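Long-range contacts in 2-C-methyl-D-erythritol 4-phosphate cytidylyltransferase (Neisseria gonorrhoeae, PDB 1VGW), which probably catalyses the transfer of a cytidylyl group from CTP to 2-C-methyl-D-erythritol 4-phosphate, releasing diphosphate, in the non-mevalonate route to isoprenoids: residues A9-A14 and D51-V56; V55-E60 and V74-N79; D105-H110 and F172-L177. All blocks are in the same frame, centred on the assembly; numbering follows the deposited sequence.

Overall arrangement
All three contacts belong to one mixed sheet. Interactions 1 and 2 share strand 52-56, which pairs parallel with strand 7-12 on one edge and strand 75-77 on the other. Interaction 3 joins strand 106-109, the other neighbour of strand 7-12, to an antiparallel strand and the helix after it. Interactions 1 and 3 are buried, and small or branched apolar side chains carry them beside backbone hydrogen bonds. Interaction 2 is only partly buried: its valines still pack, but a lysine, a proline and an asparagine line its outer end. Interactions 1 and 3 touch through Leu10, Leu108 and His110, whereas the nearest atoms of interactions 2 and 3 are about 8 Å apart.

Interaction 1 (A9-A14 and D51-V56)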
loop_
_atom_site.group_PDB
_atom_site.type_symbol
_atom_site.label_atom_id
_atom_site.label_comp_id
_atom_site.label_asym_id
_atom_site.label_seq_id
_atom_site.Cartn_x
_atom_site.Cartn_y
_atom_site.Cartn_z
ATOM N N ALA B 9 3.728 18.481 -17.573
ATOM C CA ALA B 9 3.094 18.042 -16.305
ATOM C C ALA B 9 1.834 18.823 -15.998
ATOM O O ALA B 9 1.810 20.073 -16.172
ATOM C CB ALA B 9 4.044 18.178 -15.125
ATOM N N LEU B 10 0.759 18.121 -15.637
ATOM C CA LEU B 10 -0.496 18.855 -15.285
ATOM C C LEU B 10 -0.921 18.382 -13.876
ATOM O O LEU B 10 -1.037 17.187 -13.572
ATOM C CB LEU B 10 -1.576 18.654 -16.311
ATOM C CG LEU B 10 -2.975 19.143 -16.126
ATOM C CD1 LEU B 10 -3.051 20.672 -16.152
ATOM C CD2 LEU B 10 -3.963 18.624 -17.199
ATOM N N ILE B 11 -1.092 19.338 -12.978
ATOM C CA ILE B 11 -1.386 19.052 -11.550
ATOM C C ILE B 11 -2.679 19.718 -11.119
ATOM O O ILE B 11 -2.775 20.943 -11.042
ATOM C CB ILE B 11 -0.202 19.622 -10.699
ATOM C CG1 ILE B 11 1.075 18.804 -10.972
ATOM C CG2 ILE B 11 -0.534 19.584 -9.200
ATOM C CD1 ILE B 11 2.319 19.371 -10.372
ATOM N N PRO B 12 -3.758 18.950 -11.050
ATOM C CA PRO B 12 -5.059 19.465 -10.640
ATOM C C PRO B 12 -5.058 19.680 -9.117
ATOM O O PRO B 12 -4.935 18.693 -8.389
ATOM C CB PRO B 12 -6.001 18.348 -11.035
ATOM C CG PRO B 12 -5.195 17.098 -10.968
ATOM C CD PRO B 12 -3.752 17.475 -11.057
ATOM N N ALA B 13 -5.072 20.927 -8.681
ATOM C CA ALA B 13 -5.021 21.208 -7.249
ATOM C C ALA B 13 -6.137 22.102 -6.758
ATOM O O ALA B 13 -5.917 22.789 -5.752
ATOM C CB ALA B 13 -3.649 21.858 -6.920
ATOM N N ALA B 14 -7.300 22.159 -7.391
ATOM C CA ALA B 14 -8.400 23.008 -6.971
ATOM C C ALA B 14 -9.197 22.377 -5.805
ATOM O O ALA B 14 -10.385 22.711 -5.668
ATOM C CB ALA B 14 -9.347 23.286 -8.137
ATOM N N ASP B 51 9.180 19.634 -20.113
ATOM C CA ASP B 51 9.363 20.910 -20.782
ATOM C C ASP B 51 8.510 22.020 -20.208
ATOM O O ASP B 51 8.730 23.195 -20.512
ATOM C CB ASP B 51 8.977 20.713 -22.293
ATOM C CG ASP B 51 9.742 19.548 -22.882
ATOM O OD1 ASP B 51 10.997 19.596 -22.898
ATOM O OD2 ASP B 51 9.121 18.511 -23.234
ATOM N N LEU B 52 7.462 21.689 -19.459
ATOM C CA LEU B 52 6.573 22.675 -18.897
ATOM C C LEU B 52 5.776 22.018 -17.746
ATOM O O LEU B 52 5.640 20.778 -17.714
ATOM C CB LEU B 52 5.602 23.182 -19.971
ATOM C CG LEU B 52 4.587 24.243 -19.603
ATOM C CD1 LEU B 52 5.206 25.645 -19.590
ATOM C CD2 LEU B 52 3.380 24.265 -20.519
ATOM N N THR B 53 5.324 22.862 -16.829
ATOM C CA THR B 53 4.536 22.423 -15.676
ATOM C C THR B 53 3.395 23.401 -15.456
ATOM O O THR B 53 3.558 24.623 -15.544
ATOM C CB THR B 53 5.410 22.288 -14.429
ATOM O OG1 THR B 53 6.418 21.304 -14.678
ATOM C CG2 THR B 53 4.636 21.955 -13.183
ATOM N N VAL B 54 2.180 22.870 -15.343
ATOM C CA VAL B 54 1.002 23.688 -15.116
ATOM C C VAL B 54 0.244 23.168 -13.866
ATOM O O VAL B 54 0.270 21.958 -13.659
ATOM C CB VAL B 54 0.027 23.650 -16.295
ATOM C CG1 VAL B 54 -1.107 24.644 -16.134
ATOM C CG2 VAL B 54 0.772 23.954 -17.620
ATOM N N VAL B 55 -0.299 24.077 -13.081
ATOM C CA VAL B 55 -1.057 23.787 -11.871
ATOM C C VAL B 55 -2.423 24.462 -12.028
ATOM O O VAL B 55 -2.381 25.627 -12.443
ATOM C CB VAL B 55 -0.448 24.393 -10.582
ATOM C CG1 VAL B 55 -1.273 23.876 -9.377
ATOM C CG2 VAL B 55 1.003 23.997 -10.401
ATOM N N VAL B 56 -3.508 23.746 -11.858
ATOM C CA VAL B 56 -4.819 24.387 -12.009
ATOM C C VAL B 56 -5.491 24.493 -10.626
ATOM O O VAL B 56 -5.698 23.474 -9.953
ATOM C CB VAL B 56 -5.754 23.621 -12.943
ATOM C CG1 VAL B 56 -7.109 24.309 -12.985
ATOM C CG2 VAL B 56 -5.182 23.500 -14.353
#
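Leu10 and Val56 meet on one face of a parallel strand pair, where CD1 of Leu10 comes within 4.0 Å of CG2 of Val56. Leu10 holds CG anti to its backbone N (chi1 173°), and from there the CD1 branch reaches over to the neighbouring strand, crossing the valine obliquely and passing CB of Val54 at 4.3 Å. The opposite face carries Ala9, Ile11, Thr53 and Val55. There CG1 of Val55, anti to its own backbone N (chi1 -174°), lies 4.0 Å from CB of Ala13, just where 9-14 leaves strand 7-12. Contact with Ile11 is looser, CG2 of Ile11 standing 4.4 Å from CG1 of Val55. Ala9 turns only a methyl to Thr53, its CB being 4.0 Å from OG1. Beta-branched Ile11, Thr53 and the valines suit the extended backbone.

The strand axes diverge by just 14°, and five backbone hydrogen bonds join them, running from Ala9 N to Leu52 O at one end to Ala13 N and Val56 O, 2.9 Å apart, at the other. Ala9, Ile11 and Ala13 give their N-H groups to 51-56, and Pro12, which has none, falls between these donors.

Strand 7-12 also bonds through Leu10 to Leu108 of strand 106-109 and to His110 just after it, so it lies inside the sheet. Helix 36-45 covers the Ile11 and Val55 face through Val40, Leu41 and Phe44, while helix 84-98 covers the Leu10 and Pro12 face, the layering of an alpha/beta/alpha fold.

Interaction 2 (V55-E60 and V74-N79); sequences VVVSPE and VRVWKN
Val55 and Val57 run beside Arg75 and Trp77 in parallel, joined by three backbone hydrogen bonds (Val55 N to Arg75 O, Trp77 N to Val55 O, Val57 N to Trp77 O) whose donors stand nearly in line with the carbonyls they meet. At the start, CG2 of Val55 packs on CG1 of Val74 at 3.9 Å, the two side chains slanting across each other. Further along, Val57 and Lys78 lie side by side and point the same way. CG2 of Val57, set between its backbone N and carbonyl carbon, touches CG of Lys78 at 3.8 Å and the carbonyl O of Trp77 at 3.6 Å. A lysine suits this margin: its inner methylenes pack, and the extended chain carries NZ to a salt bridge with Asp65 of helix 63-70. On the other face CG1 of Val56 rests 3.7 Å from the backbone C of Asn79. The Trp77 side chain leads away from 55-60 and touches Val54, its ring making a cation-pi contact with Lys94 of helix 84-98. Past the strands, CB of Pro59 sits 3.9 Å from the carbonyl O of Lys78. Strand 52-56, helix 63-70 and strand 75-77 thus form a beta-alpha-beta crossover, the repeating element of Rossmann-like nucleotide-binding folds.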
loop_
_atom_site.group_PDB
_atom_site.type_symbol
_atom_site.label_atom_id
_atom_site.label_comp_id
_atom_site.label_asym_id
_atom_site.label_seq_id
_atom_site.Cartn_x
_atom_site.Cartn_y
_atom_site.Cartn_z
ATOM N N VAL B 55 -0.299 24.077 -13.081
ATOM C CA VAL B 55 -1.057 23.787 -11.871
ATOM C C VAL B 55 -2.423 24.462 -12.028
ATOM O O VAL B 55 -2.381 25.627 -12.443
ATOM C CB VAL B 55 -0.448 24.393 -10.582
ATOM C CG1 VAL B 55 -1.273 23.876 -9.377
ATOM C CG2 VAL B 55 1.003 23.997 -10.401
ATOM N N VAL B 56 -3.508 23.746 -11.858
ATOM C CA VAL B 56 -4.819 24.387 -12.009
ATOM C C VAL B 56 -5.491 24.493 -10.626
ATOM O O VAL B 56 -5.698 23.474 -9.953
ATOM C CB VAL B 56 -5.754 23.621 -12.943
ATOM C CG1 VAL B 56 -7.109 24.309 -12.985
ATOM C CG2 VAL B 56 -5.182 23.500 -14.353
ATOM N N VAL B 57 -5.731 25.718 -10.167
ATOM C CA VAL B 57 -6.384 25.911 -8.883
ATOM C C VAL B 57 -7.765 26.551 -9.036
ATOM O O VAL B 57 -8.122 27.043 -10.104
ATOM C CB VAL B 57 -5.600 26.854 -7.953
ATOM C CG1 VAL B 57 -4.275 26.276 -7.535
ATOM C CG2 VAL B 57 -5.497 28.216 -8.654
ATOM N N SER B 58 -8.440 26.668 -7.887
ATOM C CA SER B 58 -9.773 27.312 -7.878
ATOM C C SER B 58 -9.552 28.816 -7.937
ATOM O O SER B 58 -8.501 29.292 -7.501
ATOM C CB SER B 58 -10.510 26.929 -6.602
ATOM O OG SER B 58 -10.406 27.940 -5.607
ATOM N N PRO B 59 -10.507 29.566 -8.447
ATOM C CA PRO B 59 -10.369 31.012 -8.575
ATOM C C PRO B 59 -10.377 31.700 -7.230
ATOM O O PRO B 59 -9.896 32.824 -7.057
ATOM C CB PRO B 59 -11.543 31.423 -9.439
ATOM C CG PRO B 59 -12.561 30.353 -9.221
ATOM C CD PRO B 59 -11.792 29.080 -8.991
ATOM N N GLU B 60 -10.895 31.011 -6.210
ATOM C CA GLU B 60 -10.905 31.543 -4.863
ATOM C C GLU B 60 -9.538 31.389 -4.198
ATOM O O GLU B 60 -9.174 32.207 -3.351
ATOM C CB GLU B 60 -11.964 30.851 -4.007
ATOM C CG GLU B 60 -13.366 31.382 -4.209
ATOM C CD GLU B 60 -14.030 30.884 -5.474
ATOM O OE1 GLU B 60 -15.208 31.271 -5.699
ATOM O OE2 GLU B 60 -13.417 30.116 -6.249
ATOM N N VAL B 74 6.533 28.115 -13.867
ATOM C CA VAL B 74 5.321 27.299 -13.752
ATOM C C VAL B 74 4.092 28.125 -14.071
ATOM O O VAL B 74 3.991 29.308 -13.766
ATOM C CB VAL B 74 5.231 26.745 -12.313
ATOM C CG1 VAL B 74 3.873 26.146 -12.008
ATOM C CG2 VAL B 74 6.341 25.767 -12.071
ATOM N N ARG B 75 3.092 27.510 -14.731
ATOM C CA ARG B 75 1.891 28.298 -15.059
ATOM C C ARG B 75 0.771 28.006 -14.086
ATOM O O ARG B 75 0.342 26.855 -13.975
ATOM C CB ARG B 75 1.472 27.989 -16.491
ATOM C CG ARG B 75 2.671 28.170 -17.458
ATOM C CD ARG B 75 2.156 29.024 -18.628
ATOM N NE ARG B 75 3.171 29.039 -19.703
ATOM C CZ ARG B 75 3.092 29.956 -20.661
ATOM N NH1 ARG B 75 2.092 30.815 -20.643
ATOM N NH2 ARG B 75 3.986 29.980 -21.627
ATOM N N VAL B 76 0.287 29.042 -13.390
ATOM C CA VAL B 76 -0.763 28.841 -12.406
ATOM C C VAL B 76 -2.076 29.299 -12.997
ATOM O O VAL B 76 -2.325 30.506 -13.042
ATOM C CB VAL B 76 -0.416 29.576 -11.090
ATOM C CG1 VAL B 76 -1.627 29.684 -10.172
ATOM C CG2 VAL B 76 0.707 28.859 -10.337
ATOM N N TRP B 77 -2.929 28.374 -13.442
ATOM C CA TRP B 77 -4.212 28.780 -14.041
ATOM C C TRP B 77 -5.353 28.714 -13.040
ATOM O O TRP B 77 -5.436 27.788 -12.217
ATOM C CB TRP B 77 -4.538 27.874 -15.248
ATOM C CG TRP B 77 -3.629 28.076 -16.430
ATOM C CD1 TRP B 77 -2.778 29.140 -16.649
ATOM C CD2 TRP B 77 -3.530 27.218 -17.574
ATOM N NE1 TRP B 77 -2.149 28.968 -17.847
ATOM C CE2 TRP B 77 -2.588 27.808 -18.448
ATOM C CE3 TRP B 77 -4.154 26.032 -17.957
ATOM C CZ2 TRP B 77 -2.216 27.227 -19.664
ATOM C CZ3 TRP B 77 -3.773 25.445 -19.161
ATOM C CH2 TRP B 77 -2.822 26.045 -20.006
ATOM N N LYS B 78 -6.305 29.635 -13.136
ATOM C CA LYS B 78 -7.393 29.637 -12.145
ATOM C C LYS B 78 -8.728 29.250 -12.726
ATOM O O LYS B 78 -9.722 29.967 -12.626
ATOM C CB LYS B 78 -7.466 30.997 -11.423
ATOM C CG LYS B 78 -6.166 31.325 -10.686
ATOM C CD LYS B 78 -6.268 32.634 -9.941
ATOM C CE LYS B 78 -4.970 32.960 -9.218
ATOM N NZ LYS B 78 -5.000 34.346 -8.685
ATOM N N ASN B 79 -8.782 28.070 -13.339
ATOM C CA ASN B 79 -10.018 27.596 -13.928
ATOM C C ASN B 79 -10.287 26.168 -13.456
ATOM O O ASN B 79 -10.643 25.299 -14.239
ATOM C CB ASN B 79 -10.023 27.675 -15.449
ATOM C CG ASN B 79 -8.839 26.920 -16.040
ATOM O OD1 ASN B 79 -7.714 27.360 -15.853
ATOM N ND2 ASN B 79 -9.085 25.804 -16.697
#

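Interaction 3 (D105-H110 and F172-L177)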
loop_
_atom_site.group_PDB
_atom_site.type_symbol
_atom_site.label_atom_id
_atom_site.label_comp_id
_atom_site.label_asym_id
_atom_site.label_seq_id
_atom_site.Cartn_x
_atom_site.Cartn_y
_atom_site.Cartn_z
ATOM N N ASP B 105 1.699 15.826 -28.261
ATOM C CA ASP B 105 2.566 15.966 -27.081
ATOM C C ASP B 105 1.977 15.173 -25.892
ATOM O O ASP B 105 0.758 14.968 -25.834
ATOM C CB ASP B 105 2.591 17.448 -26.655
ATOM C CG ASP B 105 3.443 18.317 -27.581
ATOM O OD1 ASP B 105 4.486 17.873 -28.067
ATOM O OD2 ASP B 105 3.049 19.480 -27.827
ATOM N N ASN B 106 2.767 14.772 -24.936
ATOM C CA ASN B 106 2.347 14.042 -23.758
ATOM C C ASN B 106 1.916 14.926 -22.575
ATOM O O ASN B 106 2.584 15.924 -22.235
ATOM C CB ASN B 106 3.518 13.132 -23.315
ATOM C CG ASN B 106 3.906 12.098 -24.320
ATOM O OD1 ASN B 106 3.068 11.413 -24.916
ATOM N ND2 ASN B 106 5.213 11.889 -24.567
ATOM N N ILE B 107 0.809 14.574 -21.924
ATOM C CA ILE B 107 0.325 15.315 -20.708
ATOM C C ILE B 107 0.471 14.381 -19.494
ATOM O O ILE B 107 -0.085 13.247 -19.592
ATOM C CB ILE B 107 -1.150 15.627 -20.840
ATOM C CG1 ILE B 107 -1.518 16.381 -22.116
ATOM C CG2 ILE B 107 -1.733 16.324 -19.604
ATOM C CD1 ILE B 107 -0.901 17.752 -22.273
ATOM N N LEU B 108 1.331 14.662 -18.532
ATOM C CA LEU B 108 1.488 13.778 -17.350
ATOM C C LEU B 108 0.618 14.288 -16.181
ATOM O O LEU B 108 0.953 15.352 -15.626
ATOM C CB LEU B 108 2.937 13.721 -16.907
ATOM C CG LEU B 108 3.929 12.917 -17.722
ATOM C CD1 LEU B 108 4.316 13.666 -19.041
ATOM C CD2 LEU B 108 5.210 12.680 -16.949
ATOM N N VAL B 109 -0.514 13.683 -15.892
ATOM C CA VAL B 109 -1.460 14.109 -14.854
ATOM C C VAL B 109 -1.059 13.579 -13.472
ATOM O O VAL B 109 -1.033 12.392 -13.219
ATOM C CB VAL B 109 -2.911 13.765 -15.178
ATOM C CG1 VAL B 109 -3.948 14.523 -14.317
ATOM C CG2 VAL B 109 -3.290 14.101 -16.644
ATOM N N HIS B 110 -0.635 14.479 -12.570
ATOM C CA HIS B 110 -0.135 14.053 -11.258
ATOM C C HIS B 110 -0.900 14.635 -10.066
ATOM O O HIS B 110 -1.217 15.812 -10.104
ATOM C CB HIS B 110 1.325 14.486 -11.090
ATOM C CG HIS B 110 2.033 13.857 -9.939
ATOM N ND1 HIS B 110 2.285 12.510 -9.860
ATOM C CD2 HIS B 110 2.556 14.398 -8.809
ATOM C CE1 HIS B 110 2.937 12.236 -8.715
ATOM N NE2 HIS B 110 3.111 13.380 -8.081
ATOM N N PHE B 172 -0.673 10.501 -21.048
ATOM C CA PHE B 172 -1.348 10.337 -22.312
ATOM C C PHE B 172 -1.158 11.515 -23.283
ATOM O O PHE B 172 -0.914 12.662 -22.870
ATOM C CB PHE B 172 -2.879 10.126 -22.088
ATOM C CG PHE B 172 -3.142 8.888 -21.272
ATOM C CD1 PHE B 172 -3.543 9.022 -19.931
ATOM C CD2 PHE B 172 -2.876 7.619 -21.756
ATOM C CE1 PHE B 172 -3.689 7.871 -19.169
ATOM C CE2 PHE B 172 -3.055 6.475 -21.014
ATOM C CZ PHE B 172 -3.468 6.629 -19.665
ATOM N N GLN B 173 -1.272 11.236 -24.579
ATOM C CA GLN B 173 -1.226 12.240 -25.639
ATOM C C GLN B 173 -2.371 13.234 -25.377
ATOM O O GLN B 173 -3.484 12.770 -25.073
ATOM C CB GLN B 173 -1.503 11.588 -27.031
ATOM C CG GLN B 173 -0.328 10.802 -27.603
ATOM C CD GLN B 173 -0.709 10.200 -28.961
ATOM O OE1 GLN B 173 -0.782 10.926 -29.967
ATOM N NE2 GLN B 173 -1.068 8.918 -28.940
ATOM N N ALA B 174 -2.149 14.508 -25.605
ATOM C CA ALA B 174 -3.181 15.520 -25.371
ATOM C C ALA B 174 -4.441 15.283 -26.113
ATOM O O ALA B 174 -5.551 15.403 -25.554
ATOM C CB ALA B 174 -2.544 16.885 -25.678
ATOM N N GLY B 175 -4.373 14.935 -27.425
ATOM C CA GLY B 175 -5.584 14.689 -28.212
ATOM C C GLY B 175 -6.300 13.416 -27.788
ATOM O O GLY B 175 -7.551 13.442 -27.665
ATOM N N LEU B 176 -5.620 12.326 -27.495
ATOM C CA LEU B 176 -6.264 11.117 -26.974
ATOM C C LEU B 176 -6.939 11.348 -25.614
ATOM O O LEU B 176 -8.071 10.897 -25.353
ATOM C CB LEU B 176 -5.180 10.024 -26.809
ATOM C CG LEU B 176 -5.630 8.722 -26.183
ATOM C CD1 LEU B 176 -6.720 8.036 -27.001
ATOM C CD2 LEU B 176 -4.436 7.772 -26.004
ATOM N N LEU B 177 -6.275 12.101 -24.709
ATOM C CA LEU B 177 -6.840 12.436 -23.375
ATOM C C LEU B 177 -8.020 13.373 -23.508
ATOM O O LEU B 177 -9.121 13.170 -22.959
ATOM C CB LEU B 177 -5.724 13.082 -22.521
ATOM C CG LEU B 177 -5.933 13.232 -21.018
ATOM C CD1 LEU B 177 -6.366 11.926 -20.358
ATOM C CD2 LEU B 177 -4.634 13.736 -20.345
#
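Ile107 and Phe172 form an antiparallel, hydrogen-bonded pair, each giving its N-H to the other's carbonyl. The two bonds are unequal: Ile107 N lies 2.7 Å from Phe172 O, but Phe172 N is 3.2 Å from Ile107 O. A third backbone bond runs from Ala174 N to Asp105 O at 3.0 Å, with the donor almost straight ahead of the carbonyl (C=O...N angle 178°). Ala174 opens a helix and Gln173 is its N-cap, so the carbonyl of Asp105 occupies a helix N-H that has no earlier turn to serve it. The same oxygen receives a CA-H contact from Gln173.

The apolar contacts gather where the first turn of the helix meets the strand. CG1 of Ile107, beside its backbone N (chi1 -55°), packs 3.7 Å from CB of Ala174, a side chain small enough for the helix to start close against the strand. The other branch, CG2 of Ile107, meets CD2 of Leu177 at 4.0 Å. That leucine methyl also lies 4.0 Å from CG2 of Val109, bringing two strand residues against one helix residue. Leu95 and Val92 of helix 84-98 touch Ile107 and Leu177, respectively, while the ring of Phe172 packs on Ala193 and Val196 of helix 192-197.

Polar side chains find partners beyond the pair. Asp105 accepts from the backbone N of Ala102 and Lys6, Asn106 donates to the carbonyl of Gly130, and Gln173 to that of Ala133.

In this mixed sheet strand 169-173 runs antiparallel to both its neighbours, 106-109 and 136-141. A reversed strand set between two that run the same way is consistent with the GT-A-like nucleotidyltransferase fold of the IspD family.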